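Local coordinates for protein possible prolidase (Bifidobacterium longum NCC2705, PDB 2P9B) that probably hydrolyses carbon-nitrogen bonds other than peptide bonds, as a member of the amidohydrolase family, at residues E359-V364 and D412-L417. Sequence-based numbering, arbitrary orientation.
Sequences ELELLV and DDLRAL
Leu414 reaches from a short 3-10 turn onto the flank of helix 356-367 and meets Leu360, Glu361 and Val364, an example of a loop fastened to a helix by two leucines, Leu414 doing most of the work, without any hydrogen bond between the two segments. Its CB lies 3.6 Å from Glu361 CG, the two side chains running antiparallel. Its CD1 comes to 3.8 Å from Leu360 O and to 3.9 Å from Val364 CG2, between residues one helical turn apart. Leu417, one turn further along the 3-10 segment, adds a second point: its CD1 touches Leu360 CD2 at 3.7 Å, the two side chains meeting nearly perpendicular.

The aliphatic part of Glu361 lies alongside Leu414, CG anti to its own carbonyl carbon (chi1 -81°), while OE1 stands 4.2 Å from Asp413 OD1, a like-charged approach that probably costs some energy. An alanine in place of Glu361 would probably leave a gap beside Leu414 CB and CD1, where CG had packed.

Asp413 shapes the turn itself: its OD1 accepts from Arg415 N at 2.9 Å, 27° out of the carboxylate plane, forming an Asx turn at the start of the 3-10 segment. The Arg415 guanidinium is in turn held by salt bridges to Glu418 and Asp446. Leu360 and Val364 also touch helix 371-385, both through Ala374, and Leu360 through Leu375 and Ala378 as well. The contact thus joins a helix of the amidohydrolase TIM-barrel fold to the connection between strands 403-406 and 422-425.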
ATOM      1  N   GLU A 359       1.697 -10.048   1.576  1.00 10.55           N
ATOM      2  CA  GLU A 359       1.456  -9.719   0.167  1.00 10.55           C
ATOM      3  C   GLU A 359       2.675 -10.008  -0.697  1.00 10.78           C
ATOM      4  O   GLU A 359       2.541 -10.410  -1.856  1.00 10.91           O
ATOM      5  CB  GLU A 359       1.050  -8.241   0.018  1.00  9.25           C
ATOM      6  CG  GLU A 359       0.597  -7.833  -1.401  1.00  9.97           C
ATOM      7  CD  GLU A 359      -0.689  -8.522  -1.876  1.00 11.50           C
ATOM      8  OE1 GLU A 359      -1.406  -9.129  -1.054  1.00 14.73           O
ATOM      9  OE2 GLU A 359      -0.986  -8.443  -3.087  1.00 13.16           O
ATOM     10  N   LEU A 360       3.865  -9.804  -0.142  1.00 11.03           N
ATOM     11  CA  LEU A 360       5.079 -10.068  -0.911  1.00 10.87           C
ATOM     12  C   LEU A 360       5.224 -11.565  -1.151  1.00 12.86           C
ATOM     13  O   LEU A 360       5.620 -11.991  -2.235  1.00 12.03           O
ATOM     14  CB  LEU A 360       6.318  -9.530  -0.188  1.00 10.67           C
ATOM     15  CG  LEU A 360       6.506  -8.011  -0.200  1.00 10.58           C
ATOM     16  CD1 LEU A 360       5.517  -7.347   0.747  1.00 11.55           C
ATOM     17  CD2 LEU A 360       7.927  -7.677   0.202  1.00 11.50           C
ATOM     18  N   GLU A 361       4.897 -12.365  -0.141  1.00 13.52           N
ATOM     19  CA  GLU A 361       4.995 -13.812  -0.298  1.00 15.32           C
ATOM     20  C   GLU A 361       3.999 -14.297  -1.338  1.00 15.68           C
ATOM     21  O   GLU A 361       4.285 -15.227  -2.095  1.00 16.11           O
ATOM     22  CB  GLU A 361       4.749 -14.527   1.035  1.00 19.42           C
ATOM     23  CG  GLU A 361       5.981 -14.544   1.929  1.00 25.28           C
ATOM     24  CD  GLU A 361       6.068 -15.785   2.806  1.00 28.31           C
ATOM     25  OE1 GLU A 361       7.159 -16.031   3.365  1.00 29.29           O
ATOM     26  OE2 GLU A 361       5.056 -16.508   2.943  1.00 28.77           O
ATOM     27  N   LEU A 362       2.834 -13.654  -1.379  1.00 14.66           N
ATOM     28  CA  LEU A 362       1.798 -14.020  -2.333  1.00 14.06           C
ATOM     29  C   LEU A 362       2.169 -13.631  -3.764  1.00 14.21           C
ATOM     30  O   LEU A 362       1.834 -14.348  -4.700  1.00 14.80           O
ATOM     31  CB  LEU A 362       0.458 -13.384  -1.942  1.00 13.67           C
ATOM     32  CG  LEU A 362      -0.138 -13.862  -0.611  1.00 15.18           C
ATOM     33  CD1 LEU A 362      -1.425 -13.106  -0.323  1.00 16.51           C
ATOM     34  CD2 LEU A 362      -0.407 -15.362  -0.664  1.00 16.47           C
ATOM     35  N   LEU A 363       2.851 -12.500  -3.943  1.00 13.93           N
ATOM     36  CA  LEU A 363       3.257 -12.088  -5.285  1.00 13.69           C
ATOM     37  C   LEU A 363       4.288 -13.081  -5.824  1.00 14.16           C
ATOM     38  O   LEU A 363       4.354 -13.347  -7.024  1.00 14.80           O
ATOM     39  CB  LEU A 363       3.840 -10.673  -5.268  1.00 13.81           C
ATOM     40  CG  LEU A 363       2.817  -9.549  -5.052  1.00 13.53           C
ATOM     41  CD1 LEU A 363       3.543  -8.225  -4.885  1.00 15.97           C
ATOM     42  CD2 LEU A 363       1.852  -9.479  -6.229  1.00 14.17           C
ATOM     43  N   VAL A 364       5.096 -13.633  -4.930  1.00 13.70           N
ATOM     44  CA  VAL A 364       6.089 -14.610  -5.351  1.00 14.97           C
ATOM     45  C   VAL A 364       5.409 -15.938  -5.681  1.00 14.98           C
ATOM     46  O   VAL A 364       5.697 -16.555  -6.702  1.00 15.74           O
ATOM     47  CB  VAL A 364       7.145 -14.857  -4.244  1.00 15.23           C
ATOM     48  CG1 VAL A 364       8.074 -15.997  -4.654  1.00 16.78           C
ATOM     49  CG2 VAL A 364       7.952 -13.592  -4.004  1.00 14.30           C
ATOM     50  N   ASP A 412      16.278 -14.105   1.581  1.00 20.74           N
ATOM     51  CA  ASP A 412      16.416 -15.543   1.793  1.00 22.36           C
ATOM     52  C   ASP A 412      15.121 -16.151   2.319  1.00 21.70           C
ATOM     53  O   ASP A 412      14.853 -17.338   2.116  1.00 21.92           O
ATOM     54  CB  ASP A 412      17.557 -15.836   2.770  1.00 24.50           C
ATOM     55  CG  ASP A 412      18.899 -15.369   2.250  1.00 28.40           C
ATOM     56  OD1 ASP A 412      19.139 -15.498   1.032  1.00 29.51           O
ATOM     57  OD2 ASP A 412      19.717 -14.885   3.061  1.00 30.09           O
ATOM     58  N   ASP A 413      14.321 -15.334   2.998  1.00 19.27           N
ATOM     59  CA  ASP A 413      13.037 -15.776   3.546  1.00 18.33           C
ATOM     60  C   ASP A 413      12.218 -14.527   3.849  1.00 16.96           C
ATOM     61  O   ASP A 413      12.534 -13.785   4.780  1.00 16.96           O
ATOM     62  CB  ASP A 413      13.242 -16.570   4.839  1.00 22.04           C
ATOM     63  CG  ASP A 413      11.991 -17.317   5.275  1.00 25.46           C
ATOM     64  OD1 ASP A 413      10.873 -16.798   5.077  1.00 23.32           O
ATOM     65  OD2 ASP A 413      12.127 -18.430   5.831  1.00 30.47           O
ATOM     66  N   LEU A 414      11.169 -14.297   3.069  1.00 16.41           N
ATOM     67  CA  LEU A 414      10.342 -13.118   3.269  1.00 15.09           C
ATOM     68  C   LEU A 414       9.670 -13.050   4.636  1.00 15.83           C
ATOM     69  O   LEU A 414       9.239 -11.981   5.054  1.00 15.77           O
ATOM     70  CB  LEU A 414       9.289 -13.020   2.163  1.00 15.73           C
ATOM     71  CG  LEU A 414       9.865 -12.643   0.794  1.00 13.43           C
ATOM     72  CD1 LEU A 414       8.821 -12.868  -0.297  1.00 14.07           C
ATOM     73  CD2 LEU A 414      10.308 -11.176   0.826  1.00 15.03           C
ATOM     74  N   ARG A 415       9.585 -14.175   5.343  1.00 16.95           N
ATOM     75  CA  ARG A 415       8.953 -14.154   6.655  1.00 17.39           C
ATOM     76  C   ARG A 415       9.808 -13.354   7.640  1.00 16.36           C
ATOM     77  O   ARG A 415       9.371 -13.045   8.749  1.00 17.49           O
ATOM     78  CB  ARG A 415       8.716 -15.578   7.176  1.00 22.23           C
ATOM     79  CG  ARG A 415       7.820 -15.629   8.413  1.00 26.09           C
ATOM     80  CD  ARG A 415       7.454 -17.057   8.785  1.00 30.33           C
ATOM     81  NE  ARG A 415       6.399 -17.618   7.940  1.00 31.40           N
ATOM     82  CZ  ARG A 415       5.098 -17.388   8.103  1.00 32.61           C
ATOM     83  NH1 ARG A 415       4.674 -16.602   9.084  1.00 31.87           N
ATOM     84  NH2 ARG A 415       4.217 -17.964   7.296  1.00 32.05           N
ATOM     85  N   ALA A 416      11.023 -13.008   7.224  1.00 15.19           N
ATOM     86  CA  ALA A 416      11.913 -12.210   8.064  1.00 13.39           C
ATOM     87  C   ALA A 416      11.247 -10.853   8.291  1.00 13.31           C
ATOM     88  O   ALA A 416      11.558 -10.140   9.247  1.00 13.48           O
ATOM     89  CB  ALA A 416      13.256 -12.017   7.372  1.00 14.40           C
ATOM     90  N   LEU A 417      10.321 -10.505   7.404  1.00 13.05           N
ATOM     91  CA  LEU A 417       9.611  -9.232   7.497  1.00 12.35           C
ATOM     92  C   LEU A 417       8.561  -9.209   8.604  1.00 12.39           C
ATOM     93  O   LEU A 417       8.231  -8.151   9.134  1.00 13.70           O
ATOM     94  CB  LEU A 417       8.918  -8.920   6.163  1.00 12.40           C
ATOM     95  CG  LEU A 417       9.772  -8.725   4.907  1.00 13.20           C
ATOM     96  CD1 LEU A 417       8.866  -8.674   3.691  1.00 13.84           C
ATOM     97  CD2 LEU A 417      10.587  -7.440   5.014  1.00 14.53           C
TER